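Local coordinates for protein EreC (Klebsiella pneumoniae, PDB 6XCQ) that probably hydrolyses the macrolactone ester of erythromycin and related macrolides, inactivating these antibiotics and so conferring resistance on its bacterial host, at residues E352-S357 / S365-P370; G68-A73 / R407-S412; L127-Y132 / D433-L438; P158-P163 / D196-V201. The protein carries 1 engineered substitution. All coordinates share one frame; numbering follows the deposited sequence.

Interaction 1: E352-S357 / S365-P370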
loop_
_atom_site.group_PDB
_atom_site.type_symbol
_atom_site.label_atom_id
_atom_site.label_comp_id
_atom_site.label_asym_id
_atom_site.label_seq_id
_atom_site.Cartn_x
_atom_site.Cartn_y
_atom_site.Cartn_z
ATOM N N GLU A 352 -13.101 -6.120 -10.324
ATOM C CA GLU A 352 -11.876 -6.793 -10.704
ATOM C C GLU A 352 -11.142 -5.928 -11.717
ATOM O O GLU A 352 -11.755 -5.128 -12.431
ATOM C CB GLU A 352 -12.184 -8.187 -11.280
ATOM C CG GLU A 352 -10.959 -9.003 -11.735
ATOM C CD GLU A 352 -9.981 -9.295 -10.610
ATOM O OE1 GLU A 352 -9.233 -8.365 -10.226
ATOM O OE2 GLU A 352 -9.959 -10.457 -10.118
ATOM N N MET A 353 -9.825 -6.075 -11.763
ATOM C CA MET A 353 -9.031 -5.410 -12.779
ATOM C C MET A 353 -8.969 -6.276 -14.028
ATOM O O MET A 353 -8.639 -7.463 -13.957
ATOM C CB MET A 353 -7.633 -5.107 -12.243
ATOM C CG MET A 353 -7.668 -4.009 -11.178
ATOM S SD MET A 353 -6.104 -3.796 -10.313
ATOM C CE MET A 353 -6.177 -5.206 -9.221
ATOM N N GLN A 354 -9.313 -5.689 -15.164
ATOM C CA GLN A 354 -9.314 -6.393 -16.437
ATOM C C GLN A 354 -8.083 -5.985 -17.238
ATOM O O GLN A 354 -7.955 -4.821 -17.635
ATOM C CB GLN A 354 -10.595 -6.095 -17.208
ATOM C CG GLN A 354 -10.685 -6.872 -18.507
ATOM C CD GLN A 354 -11.959 -6.586 -19.250
ATOM O OE1 GLN A 354 -12.812 -7.458 -19.387
ATOM N NE2 GLN A 354 -12.107 -5.348 -19.724
ATOM N N PHE A 355 -7.181 -6.937 -17.478
ATOM C CA PHE A 355 -5.950 -6.694 -18.227
ATOM C C PHE A 355 -5.814 -7.784 -19.286
ATOM O O PHE A 355 -5.962 -8.977 -18.967
ATOM C CB PHE A 355 -4.712 -6.679 -17.305
ATOM C CG PHE A 355 -3.395 -6.688 -18.045
ATOM C CD1 PHE A 355 -2.830 -5.504 -18.501
ATOM C CD2 PHE A 355 -2.719 -7.879 -18.281
ATOM C CE1 PHE A 355 -1.619 -5.507 -19.192
ATOM C CE2 PHE A 355 -1.506 -7.888 -18.966
ATOM C CZ PHE A 355 -0.957 -6.697 -19.419
ATOM N N PRO A 356 -5.520 -7.430 -20.546
ATOM C CA PRO A 356 -5.286 -6.049 -20.961
ATOM C C PRO A 356 -6.596 -5.336 -21.199
ATOM O O PRO A 356 -7.660 -5.934 -21.107
ATOM C CB PRO A 356 -4.499 -6.200 -22.262
ATOM C CG PRO A 356 -4.957 -7.496 -22.807
ATOM C CD PRO A 356 -5.196 -8.386 -21.621
ATOM N N SER A 357 -6.522 -4.044 -21.475
ATOM C CA SER A 357 -7.713 -3.248 -21.750
ATOM C C SER A 357 -7.299 -2.127 -22.677
ATOM O O SER A 357 -7.100 -0.984 -22.251
ATOM C CB SER A 357 -8.335 -2.715 -20.461
ATOM O OG SER A 357 -9.235 -1.667 -20.731
ATOM N N SER A 365 -8.939 -1.856 -16.772
ATOM C CA SER A 365 -10.264 -1.377 -16.440
ATOM C C SER A 365 -10.719 -2.097 -15.184
ATOM O O SER A 365 -10.134 -3.100 -14.771
ATOM C CB SER A 365 -11.240 -1.609 -17.604
ATOM O OG SER A 365 -11.033 -0.650 -18.622
ATOM N N VAL A 366 -11.765 -1.562 -14.574
ATOM C CA VAL A 366 -12.347 -2.109 -13.359
ATOM C C VAL A 366 -13.768 -2.489 -13.712
ATOM O O VAL A 366 -14.584 -1.612 -14.017
ATOM C CB VAL A 366 -12.327 -1.103 -12.202
ATOM C CG1 VAL A 366 -13.079 -1.670 -11.003
ATOM C CG2 VAL A 366 -10.888 -0.737 -11.853
ATOM N N VAL A 367 -14.064 -3.789 -13.682
ATOM C CA VAL A 367 -15.353 -4.316 -14.099
ATOM C C VAL A 367 -15.901 -5.214 -12.999
ATOM O O VAL A 367 -15.149 -5.931 -12.330
ATOM C CB VAL A 367 -15.258 -5.085 -15.435
ATOM C CG1 VAL A 367 -14.767 -4.175 -16.533
ATOM C CG2 VAL A 367 -14.332 -6.282 -15.304
ATOM N N THR A 368 -17.213 -5.171 -12.810
ATOM C CA THR A 368 -17.858 -6.051 -11.846
ATOM C C THR A 368 -17.874 -7.480 -12.383
ATOM O O THR A 368 -18.325 -7.728 -13.503
ATOM C CB THR A 368 -19.270 -5.548 -11.562
ATOM O OG1 THR A 368 -19.200 -4.230 -10.996
ATOM C CG2 THR A 368 -19.971 -6.462 -10.590
ATOM N N THR A 369 -17.373 -8.416 -11.588
ATOM C CA THR A 369 -17.259 -9.802 -11.997
ATOM C C THR A 369 -17.636 -10.689 -10.820
ATOM O O THR A 369 -17.543 -10.259 -9.663
ATOM C CB THR A 369 -15.837 -10.122 -12.495
ATOM O OG1 THR A 369 -15.886 -11.215 -13.424
ATOM C CG2 THR A 369 -14.917 -10.480 -11.353
ATOM N N PRO A 370 -18.102 -11.914 -11.081
ATOM C CA PRO A 370 -18.497 -12.810 -9.980
ATOM C C PRO A 370 -17.329 -13.099 -9.047
ATOM O O PRO A 370 -16.220 -13.392 -9.489
ATOM C CB PRO A 370 -18.958 -14.088 -10.697
ATOM C CG PRO A 370 -19.400 -13.626 -12.030
ATOM C CD PRO A 370 -18.462 -12.492 -12.390
#

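Interaction 2: G68-A73 / R407-S412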
loop_
_atom_site.group_PDB
_atom_site.type_symbol
_atom_site.label_atom_id
_atom_site.label_comp_id
_atom_site.label_asym_id
_atom_site.label_seq_id
_atom_site.Cartn_x
_atom_site.Cartn_y
_atom_site.Cartn_z
ATOM N N GLY A 68 -9.964 -6.869 0.573
ATOM C CA GLY A 68 -9.888 -8.071 -0.235
ATOM C C GLY A 68 -9.886 -7.793 -1.718
ATOM O O GLY A 68 -9.523 -8.674 -2.509
ATOM N N ALA A 69 -10.282 -6.585 -2.110
ATOM C CA ALA A 69 -10.242 -6.164 -3.500
ATOM C C ALA A 69 -10.123 -4.656 -3.524
ATOM O O ALA A 69 -10.664 -3.971 -2.653
ATOM C CB ALA A 69 -11.492 -6.622 -4.269
ATOM N N HIS A 70 -9.389 -4.144 -4.501
ATOM C CA HIS A 70 -9.299 -2.702 -4.642
ATOM C C HIS A 70 -10.638 -2.144 -5.118
ATOM O O HIS A 70 -11.466 -2.860 -5.695
ATOM C CB HIS A 70 -8.198 -2.322 -5.641
ATOM C CG HIS A 70 -6.801 -2.584 -5.155
ATOM N ND1 HIS A 70 -6.367 -2.229 -3.895
ATOM C CD2 HIS A 70 -5.732 -3.141 -5.775
ATOM C CE1 HIS A 70 -5.094 -2.556 -3.759
ATOM N NE2 HIS A 70 -4.683 -3.104 -4.888
ATOM N N PHE A 71 -10.851 -0.850 -4.846
ATOM C CA PHE A 71 -11.920 -0.060 -5.469
ATOM C C PHE A 71 -13.312 -0.428 -4.959
ATOM O O PHE A 71 -14.297 -0.287 -5.690
ATOM C CB PHE A 71 -11.875 -0.175 -6.997
ATOM C CG PHE A 71 -10.489 0.018 -7.577
ATOM C CD1 PHE A 71 -9.783 1.184 -7.332
ATOM C CD2 PHE A 71 -9.897 -0.967 -8.345
ATOM C CE1 PHE A 71 -8.503 1.378 -7.866
ATOM C CE2 PHE A 71 -8.613 -0.788 -8.873
ATOM C CZ PHE A 71 -7.922 0.388 -8.629
ATOM N N VAL A 72 -13.420 -0.849 -3.702
ATOM C CA VAL A 72 -14.683 -1.298 -3.114
ATOM C C VAL A 72 -15.165 -0.251 -2.121
ATOM O O VAL A 72 -14.415 0.156 -1.227
ATOM C CB VAL A 72 -14.523 -2.664 -2.425
ATOM C CG1 VAL A 72 -15.781 -3.016 -1.672
ATOM C CG2 VAL A 72 -14.159 -3.755 -3.433
ATOM N N ALA A 73 -16.430 0.170 -2.262
ATOM C CA ALA A 73 -16.975 1.221 -1.403
ATOM C C ALA A 73 -17.026 0.778 0.052
ATOM O O ALA A 73 -16.662 1.541 0.956
ATOM C CB ALA A 73 -18.377 1.616 -1.877
ATOM N N ARG A 407 -11.248 -14.952 0.112
ATOM C CA ARG A 407 -11.368 -14.271 -1.168
ATOM C C ARG A 407 -10.255 -13.237 -1.330
ATOM O O ARG A 407 -9.818 -12.601 -0.373
ATOM C CB ARG A 407 -12.731 -13.597 -1.288
ATOM C CG ARG A 407 -13.893 -14.615 -1.371
ATOM C CD ARG A 407 -15.221 -13.928 -1.285
ATOM N NE ARG A 407 -16.242 -14.646 -2.051
ATOM C CZ ARG A 407 -17.507 -14.268 -2.143
ATOM N NH1 ARG A 407 -17.927 -13.188 -1.497
ATOM N NH2 ARG A 407 -18.346 -14.961 -2.901
ATOM N N SER A 408 -9.803 -13.073 -2.562
ATOM C CA SER A 408 -8.821 -12.046 -2.871
ATOM C C SER A 408 -9.055 -11.684 -4.328
ATOM O O SER A 408 -8.939 -12.551 -5.200
ATOM C CB SER A 408 -7.402 -12.569 -2.619
ATOM O OG SER A 408 -6.413 -11.660 -3.064
ATOM N N GLN A 409 -9.434 -10.437 -4.586
ATOM C CA GLN A 409 -9.924 -10.018 -5.918
ATOM C C GLN A 409 -11.091 -10.947 -6.272
ATOM O O GLN A 409 -11.912 -11.251 -5.396
ATOM C CB GLN A 409 -8.786 -10.000 -6.929
ATOM C CG GLN A 409 -7.690 -8.976 -6.632
ATOM C CD GLN A 409 -8.214 -7.557 -6.531
ATOM O OE1 GLN A 409 -7.991 -6.891 -5.527
ATOM N NE2 GLN A 409 -8.884 -7.071 -7.595
ATOM N N SER A 410 -11.187 -11.435 -7.509
ATOM C CA SER A 410 -12.229 -12.386 -7.879
ATOM C C SER A 410 -11.810 -13.833 -7.655
ATOM O O SER A 410 -12.541 -14.741 -8.056
ATOM C CB SER A 410 -12.656 -12.189 -9.340
ATOM O OG SER A 410 -11.585 -12.409 -10.234
ATOM N N ALA A 411 -10.675 -14.064 -6.992
ATOM C CA ALA A 411 -10.207 -15.410 -6.689
ATOM C C ALA A 411 -10.150 -15.619 -5.178
ATOM O O ALA A 411 -10.914 -14.988 -4.443
ATOM C CB ALA A 411 -8.833 -15.650 -7.332
ATOM N N SER A 412 -9.274 -16.520 -4.715
ATOM C CA SER A 412 -8.982 -16.716 -3.296
ATOM C C SER A 412 -7.497 -17.012 -3.104
ATOM O O SER A 412 -6.804 -17.422 -4.031
ATOM C CB SER A 412 -9.807 -17.858 -2.663
ATOM O OG SER A 412 -11.199 -17.583 -2.663
HETATM O O HOH W 1 -10.482 -4.680 -7.544
#

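Interaction 3: L127-Y132 / D433-L438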
loop_
_atom_site.group_PDB
_atom_site.type_symbol
_atom_site.label_atom_id
_atom_site.label_comp_id
_atom_site.label_asym_id
_atom_site.label_seq_id
_atom_site.Cartn_x
_atom_site.Cartn_y
_atom_site.Cartn_z
ATOM N N LEU A 127 -4.374 6.893 -10.474
ATOM C CA LEU A 127 -4.476 5.639 -9.721
ATOM C C LEU A 127 -4.617 5.901 -8.225
ATOM O O LEU A 127 -5.467 5.289 -7.556
ATOM C CB LEU A 127 -3.268 4.739 -10.002
ATOM C CG LEU A 127 -3.203 3.424 -9.223
ATOM C CD1 LEU A 127 -4.367 2.466 -9.606
ATOM C CD2 LEU A 127 -1.851 2.751 -9.447
ATOM N N THR A 128 -3.800 6.817 -7.681
ATOM C CA THR A 128 -3.928 7.186 -6.275
ATOM C C THR A 128 -5.340 7.659 -5.946
ATOM O O THR A 128 -5.908 7.287 -4.910
ATOM C CB THR A 128 -2.916 8.276 -5.945
ATOM O OG1 THR A 128 -1.593 7.762 -6.159
ATOM C CG2 THR A 128 -3.084 8.740 -4.501
ATOM N N PHE A 129 -5.922 8.472 -6.825
ATOM C CA PHE A 129 -7.278 8.974 -6.621
ATOM C C PHE A 129 -8.297 7.832 -6.534
ATOM O O PHE A 129 -9.160 7.828 -5.652
ATOM C CB PHE A 129 -7.621 9.955 -7.745
ATOM C CG PHE A 129 -8.973 10.604 -7.607
ATOM C CD1 PHE A 129 -9.139 11.724 -6.810
ATOM C CD2 PHE A 129 -10.076 10.088 -8.281
ATOM C CE1 PHE A 129 -10.384 12.330 -6.683
ATOM C CE2 PHE A 129 -11.327 10.684 -8.165
ATOM C CZ PHE A 129 -11.485 11.799 -7.364
ATOM N N SER A 130 -8.203 6.841 -7.424
ATOM C CA SER A 130 -9.177 5.751 -7.406
ATOM C C SER A 130 -8.941 4.790 -6.245
ATOM O O SER A 130 -9.901 4.242 -5.688
ATOM C CB SER A 130 -9.138 4.988 -8.728
ATOM O OG SER A 130 -9.385 5.849 -9.822
ATOM N N LEU A 131 -7.683 4.560 -5.873
ATOM C CA LEU A 131 -7.385 3.626 -4.789
ATOM C C LEU A 131 -7.798 4.182 -3.435
ATOM O O LEU A 131 -8.306 3.442 -2.582
ATOM C CB LEU A 131 -5.891 3.301 -4.766
ATOM C CG LEU A 131 -5.404 2.260 -5.770
ATOM C CD1 LEU A 131 -3.895 2.294 -5.788
ATOM C CD2 LEU A 131 -5.918 0.884 -5.374
ATOM N N TYR A 132 -7.570 5.479 -3.209
ATOM C CA TYR A 132 -7.713 6.052 -1.876
ATOM C C TYR A 132 -8.600 7.290 -1.802
ATOM O O TYR A 132 -8.794 7.816 -0.706
ATOM C CB TYR A 132 -6.333 6.410 -1.320
ATOM C CG TYR A 132 -5.409 5.233 -1.089
ATOM C CD1 TYR A 132 -5.668 4.309 -0.080
ATOM C CD2 TYR A 132 -4.244 5.070 -1.852
ATOM C CE1 TYR A 132 -4.792 3.210 0.153
ATOM C CE2 TYR A 132 -3.376 3.986 -1.627
ATOM C CZ TYR A 132 -3.653 3.073 -0.617
ATOM O OH TYR A 132 -2.790 2.021 -0.392
ATOM N N ASP A 433 -16.596 1.304 -5.827
ATOM C CA ASP A 433 -16.595 2.682 -5.367
ATOM C C ASP A 433 -17.030 3.621 -6.490
ATOM O O ASP A 433 -16.477 3.586 -7.591
ATOM C CB ASP A 433 -15.181 3.025 -4.894
ATOM C CG ASP A 433 -15.087 4.366 -4.200
ATOM O OD1 ASP A 433 -15.839 5.302 -4.541
ATOM O OD2 ASP A 433 -14.207 4.485 -3.324
ATOM N N GLY A 434 -17.991 4.497 -6.181
ATOM C CA GLY A 434 -18.592 5.383 -7.169
ATOM C C GLY A 434 -17.679 6.463 -7.735
ATOM O O GLY A 434 -18.000 7.036 -8.782
ATOM N N LEU A 435 -16.557 6.762 -7.090
ATOM C CA LEU A 435 -15.658 7.735 -7.707
ATOM C C LEU A 435 -14.635 7.096 -8.640
ATOM O O LEU A 435 -13.870 7.826 -9.272
ATOM C CB LEU A 435 -14.927 8.593 -6.659
ATOM C CG LEU A 435 -13.927 8.186 -5.575
ATOM C CD1 LEU A 435 -12.629 7.682 -6.169
ATOM C CD2 LEU A 435 -13.619 9.397 -4.679
ATOM N N VAL A 436 -14.583 5.769 -8.728
ATOM C CA VAL A 436 -13.581 5.101 -9.545
ATOM C C VAL A 436 -13.979 5.191 -11.012
ATOM O O VAL A 436 -15.085 4.791 -11.395
ATOM C CB VAL A 436 -13.406 3.648 -9.099
ATOM C CG1 VAL A 436 -12.481 2.911 -10.067
ATOM C CG2 VAL A 436 -12.836 3.629 -7.691
ATOM N N ASP A 437 -13.049 5.679 -11.838
ATOM C CA ASP A 437 -13.274 6.083 -13.223
ATOM C C ASP A 437 -12.396 5.280 -14.184
ATOM O O ASP A 437 -11.666 5.867 -14.988
ATOM C CB ASP A 437 -12.964 7.589 -13.348
ATOM C CG ASP A 437 -13.623 8.248 -14.557
ATOM O OD1 ASP A 437 -14.455 7.606 -15.238
ATOM O OD2 ASP A 437 -13.291 9.427 -14.824
ATOM N N LEU A 438 -12.438 3.951 -14.119
ATOM C CA LEU A 438 -11.431 3.150 -14.837
ATOM C C LEU A 438 -11.973 2.091 -15.801
ATOM O O LEU A 438 -12.848 1.278 -15.470
ATOM C CB LEU A 438 -10.511 2.455 -13.834
ATOM C CG LEU A 438 -9.739 3.337 -12.866
ATOM C CD1 LEU A 438 -8.774 2.501 -12.041
ATOM C CD2 LEU A 438 -9.021 4.436 -13.630
ATOM O OXT LEU A 438 -11.500 2.008 -16.939
HETATM O O HOH W 2 -11.433 5.609 -3.575
#

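Interaction 4: P158-P163 / D196-V201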
loop_
_atom_site.group_PDB
_atom_site.type_symbol
_atom_site.label_atom_id
_atom_site.label_comp_id
_atom_site.label_asym_id
_atom_site.label_seq_id
_atom_site.Cartn_x
_atom_site.Cartn_y
_atom_site.Cartn_z
ATOM N N PRO A 158 6.655 5.007 -6.382
ATOM C CA PRO A 158 5.584 5.717 -7.089
ATOM C C PRO A 158 4.635 4.700 -7.704
ATOM O O PRO A 158 5.072 3.801 -8.437
ATOM C CB PRO A 158 6.340 6.542 -8.148
ATOM C CG PRO A 158 7.651 5.877 -8.282
ATOM C CD PRO A 158 7.980 5.405 -6.890
ATOM N N ASN A 159 3.343 4.780 -7.372
ATOM C CA ASN A 159 2.454 3.734 -7.877
ATOM C C ASN A 159 2.251 3.833 -9.387
ATOM O O ASN A 159 1.545 3.000 -9.971
ATOM C CB ASN A 159 1.120 3.741 -7.119
ATOM C CG ASN A 159 0.394 5.067 -7.180
ATOM O OD1 ASN A 159 0.465 5.793 -8.165
ATOM N ND2 ASN A 159 -0.347 5.374 -6.118
ATOM N N THR A 160 2.881 4.821 -10.019
ATOM C CA THR A 160 3.014 4.918 -11.467
ATOM C C THR A 160 4.236 4.192 -11.998
ATOM O O THR A 160 4.336 4.007 -13.217
ATOM C CB THR A 160 3.134 6.386 -11.888
ATOM O OG1 THR A 160 4.234 6.968 -11.181
ATOM C CG2 THR A 160 1.860 7.164 -11.568
ATOM N N LEU A 161 5.174 3.804 -11.113
ATOM C CA LEU A 161 6.528 3.366 -11.491
ATOM C C LEU A 161 7.204 4.376 -12.424
ATOM O O LEU A 161 8.068 4.033 -13.227
ATOM C CB LEU A 161 6.533 1.956 -12.107
ATOM C CG LEU A 161 5.930 0.850 -11.221
ATOM C CD1 LEU A 161 6.049 -0.553 -11.863
ATOM C CD2 LEU A 161 6.562 0.858 -9.832
ATOM N N ASN A 162 6.848 5.651 -12.296
ATOM C CA ASN A 162 7.527 6.689 -13.056
ATOM C C ASN A 162 8.579 7.323 -12.154
ATOM O O ASN A 162 8.212 7.962 -11.156
ATOM C CB ASN A 162 6.527 7.739 -13.535
ATOM C CG ASN A 162 7.188 8.901 -14.268
ATOM O OD1 ASN A 162 8.422 9.001 -14.356
ATOM N ND2 ASN A 162 6.360 9.791 -14.802
ATOM N N PRO A 163 9.872 7.179 -12.449
ATOM C CA PRO A 163 10.919 7.713 -11.555
ATOM C C PRO A 163 11.173 9.206 -11.671
ATOM O O PRO A 163 12.091 9.708 -11.005
ATOM C CB PRO A 163 12.165 6.933 -11.993
ATOM C CG PRO A 163 11.950 6.709 -13.458
ATOM C CD PRO A 163 10.441 6.465 -13.605
ATOM N N ASP A 196 6.986 7.354 -18.423
ATOM C CA ASP A 196 6.059 8.398 -17.991
ATOM C C ASP A 196 4.617 7.903 -17.878
ATOM O O ASP A 196 3.678 8.690 -18.027
ATOM C CB ASP A 196 6.121 9.608 -18.931
ATOM C CG ASP A 196 5.722 9.270 -20.358
ATOM O OD1 ASP A 196 5.264 8.136 -20.614
ATOM O OD2 ASP A 196 5.881 10.144 -21.236
ATOM N N GLY A 197 4.418 6.615 -17.623
ATOM C CA GLY A 197 3.074 6.087 -17.486
ATOM C C GLY A 197 2.360 6.612 -16.247
ATOM O O GLY A 197 2.938 7.253 -15.367
ATOM N N GLN A 198 1.058 6.344 -16.186
ATOM C CA GLN A 198 0.261 6.664 -15.008
ATOM C C GLN A 198 -0.098 5.410 -14.231
ATOM O O GLN A 198 -0.888 5.469 -13.274
ATOM C CB GLN A 198 -0.998 7.439 -15.408
ATOM C CG GLN A 198 -0.751 8.915 -15.679
ATOM C CD GLN A 198 -0.528 9.727 -14.408
ATOM O OE1 GLN A 198 -0.759 9.246 -13.300
ATOM N NE2 GLN A 198 -0.084 10.968 -14.568
ATOM N N SER A 199 0.470 4.274 -14.624
ATOM C CA SER A 199 0.298 3.032 -13.889
ATOM C C SER A 199 1.453 2.113 -14.251
ATOM O O SER A 199 2.176 2.345 -15.226
ATOM C CB SER A 199 -1.050 2.382 -14.207
ATOM O OG SER A 199 -1.013 1.827 -15.505
ATOM N N ALA A 200 1.600 1.045 -13.461
ATOM C CA ALA A 200 2.695 0.103 -13.677
ATOM C C ALA A 200 2.641 -0.520 -15.070
ATOM O O ALA A 200 3.684 -0.754 -15.690
ATOM C CB ALA A 200 2.676 -0.991 -12.606
ATOM N N VAL A 201 1.442 -0.810 -15.579
ATOM C CA VAL A 201 1.361 -1.475 -16.876
ATOM C C VAL A 201 1.823 -0.540 -17.991
ATOM O O VAL A 201 2.529 -0.961 -18.916
ATOM C CB VAL A 201 -0.061 -2.018 -17.122
ATOM C CG1 VAL A 201 -1.067 -0.979 -16.808
ATOM C CG2 VAL A 201 -0.225 -2.470 -18.564
HETATM O O HOH W 3 0.154 0.673 -11.125
HETATM O O HOH W 4 3.674 9.486 -14.688
#

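Interaction 1: E352-S357 / S365-P370
Glu-352 and Val-367 form a hydrogen-bonded pair in both directions, Glu-352 N to Val-367 O and Val-367 N to Glu-352 O each 2.9 Å. From this backbone the Glu-352 side chain sets out with its CB 3.6 Å from Thr-369 CG2, a less certain contact because Thr-369 has two conformers. CG stands anti to the backbone N (chi1 179°), and a bend at chi2 (61°) then folds the carboxylate back over its own chain, where OE1 accepts from Met-353 N at 2.8 Å through its anti lone pair. The tip finds its other partners outside the pair of strands: OE1 also meets Gln-409 NE2, and OE2 is bonded to Ser-410 OG. Glu-352 belongs to an antiparallel beta hairpin of strands 349-354 and 365-370. Gln-354 and Ser-365 repeat the pairing less evenly: Gln-354 N to Ser-365 O is 2.7 Å, whereas the return bond from Ser-365 N to Gln-354 O is 3.2 Å. Met-353 and Val-366, the non-hydrogen-bonded pair between them, turn to the other face of the sheet. Past the strand end, Ser-357 OG lies 3.0 Å from Ser-365 OG in a hydroxyl-hydroxyl hydrogen bond, and the latter oxygen also meets the terminal carboxylate of Leu-438.

Interaction 2: G68-A73 / R407-S412
A buried polar contact joins Gly-68, Ala-69 and His-70, in the loop between strand 62-65 and helix 73-90, to Gln-409 at the turn of a small hairpin far along the chain. Gln-409 reaches the loop twice. Its backbone N gives a nearly straight bond to Gly-68 O, 2.7 Å with an angle of 172° at the hydrogen. Its side chain, bent at chi2 (-57°), swings back so that OE1 takes the N-H of His-70 on a lone pair in the amide plane, His-70 N to OE1 3.2 Å. The same oxygen presses on Ala-69, 3.1 Å from its CA, and accepts a further bond from His-306 NE2. The hairpin is formed by strands 405-408 and 411-414, closed by a type II' turn from Ser-408 to Ala-411; Gln-409 takes the first central position with positive phi (55°), and Ser-408 and Ala-411 bond to each other in both directions. The amide nitrogen, NE2, donates to a water 2.9 Å away, which in turn donates to His-70 O at 2.8 Å, and to Glu-352 OE1 of the neighbouring hairpin. The imidazole of His-70 bonds through ND1 to Glu-67 OE2.

Interaction 3: L127-Y132 / D433-L438
Phe-129, on the helix 126-146, begins the contact by bringing its ring up to Leu-435 of the C-terminal tail. With CG anti to the backbone N (chi1 -177°), the ring extends to the tail, and its CE2 comes within 3.8 Å of Leu-435 CD1; the two side chains cross obliquely. The same methyl also covers the backbone of the helix, 3.5 Å from Phe-129 O, while CD2 of Leu-435 lies near the ring's CZ. Ser-130, one residue on, is met by two residues of the tail. Val-436 turns both methyls to its CB and sets CG2 3.6 Å from Ser-130 O, and beyond it Leu-438 brings its branch point over the hydroxyl, CG to OG 4.0 Å. That hydroxyl makes a weak hydrogen bond back to Pro-126 O. The carbonyl of Ser-130 is reached by a water, 2.9 Å away, that also donates to Asp-433 OD2 at 3.0 Å.

The tail meeting the helix comes after strand 423-427, the last in sequence of the central mixed sheet, and its segment 433-438 begins with a type I turn from Asp-433 to Val-436. Asp-433 also forms an Asx turn: its OD1 accepts from Leu-435 N at 3.0 Å, nearly straight at the hydrogen (174°), though 34° out of the carboxylate plane. OD2, besides its water, bonds to Ser-134 OG, one helical turn beyond Ser-130. Further along the helix, Leu-131 turns its CB from the tail and packs on His-70 and Phe-71, and Tyr-132 sends its hydroxyl to Leu-304 O and Glu-98 N.

Interaction 4: P158-P163 / D196-V201
Leu-161 and Ala-200 make the tight end of this contact: CD1 of the leucine presses on the alanine CB at 3.5 Å, closer than carbons usually pack. Next to them Thr-160 fits against the backbone of 197-198, its CB 3.6 Å from Gly-197 O and its CG2 3.7 Å from Gln-198 O. Its hydroxyl points elsewhere; a chi1 of 56° sets OG1 where it can accept from Asn-162 N at 3.1 Å, closing an ST turn that overlaps the end of the type I turn 158-161. The carbonyls of Thr-160 and Ser-199 also approach, O to O 3.4 Å, as two acceptors that cannot bond each other; Thr-160 O accepts a hydrogen bond from Ser-203 OG. Water, by contrast, takes part in the polar contacts. One molecule accepts from the backbone N of Ala-200 at 2.8 Å and donates to Asn-159 O, and another accepts from Asn-162 ND2 at 2.7 Å. Exposed Asp-196 touches only lightly there and turns its carboxylate to a salt bridge with Lys-206. The contact joins two helix starts: Asn-162 OD1 caps Arg-164 N of helix 164-177, Ser-199 is the N-cap of helix 200-208, and Leu-161 packs on Thr-261 and Leu-262 of helix 244-267.

Interactions 2 and 3 are the long-range closures: their segments alternate along the chain, so the loop 68-73 and helix 126-146 are both met by the last thirty or so residues. Interactions 1 and 4 are local and fall between, 4 before 1. The centre of interaction 1 lies about 11 Å from that of interaction 2 and about 14 Å from that of interaction 3, and it touches both; the hairpin 349-354/365-370 thus links the turn at 407-412 to the chain terminus. Phe-71 joins 2 to 3, with its O bonded to Asp-433 N. Interaction 4 stands apart from interaction 2, their centres about 22 Å apart, but reaches interaction 3 through Asn-159 and Thr-128, joining the loop before helix 164-177 to helix 126-146.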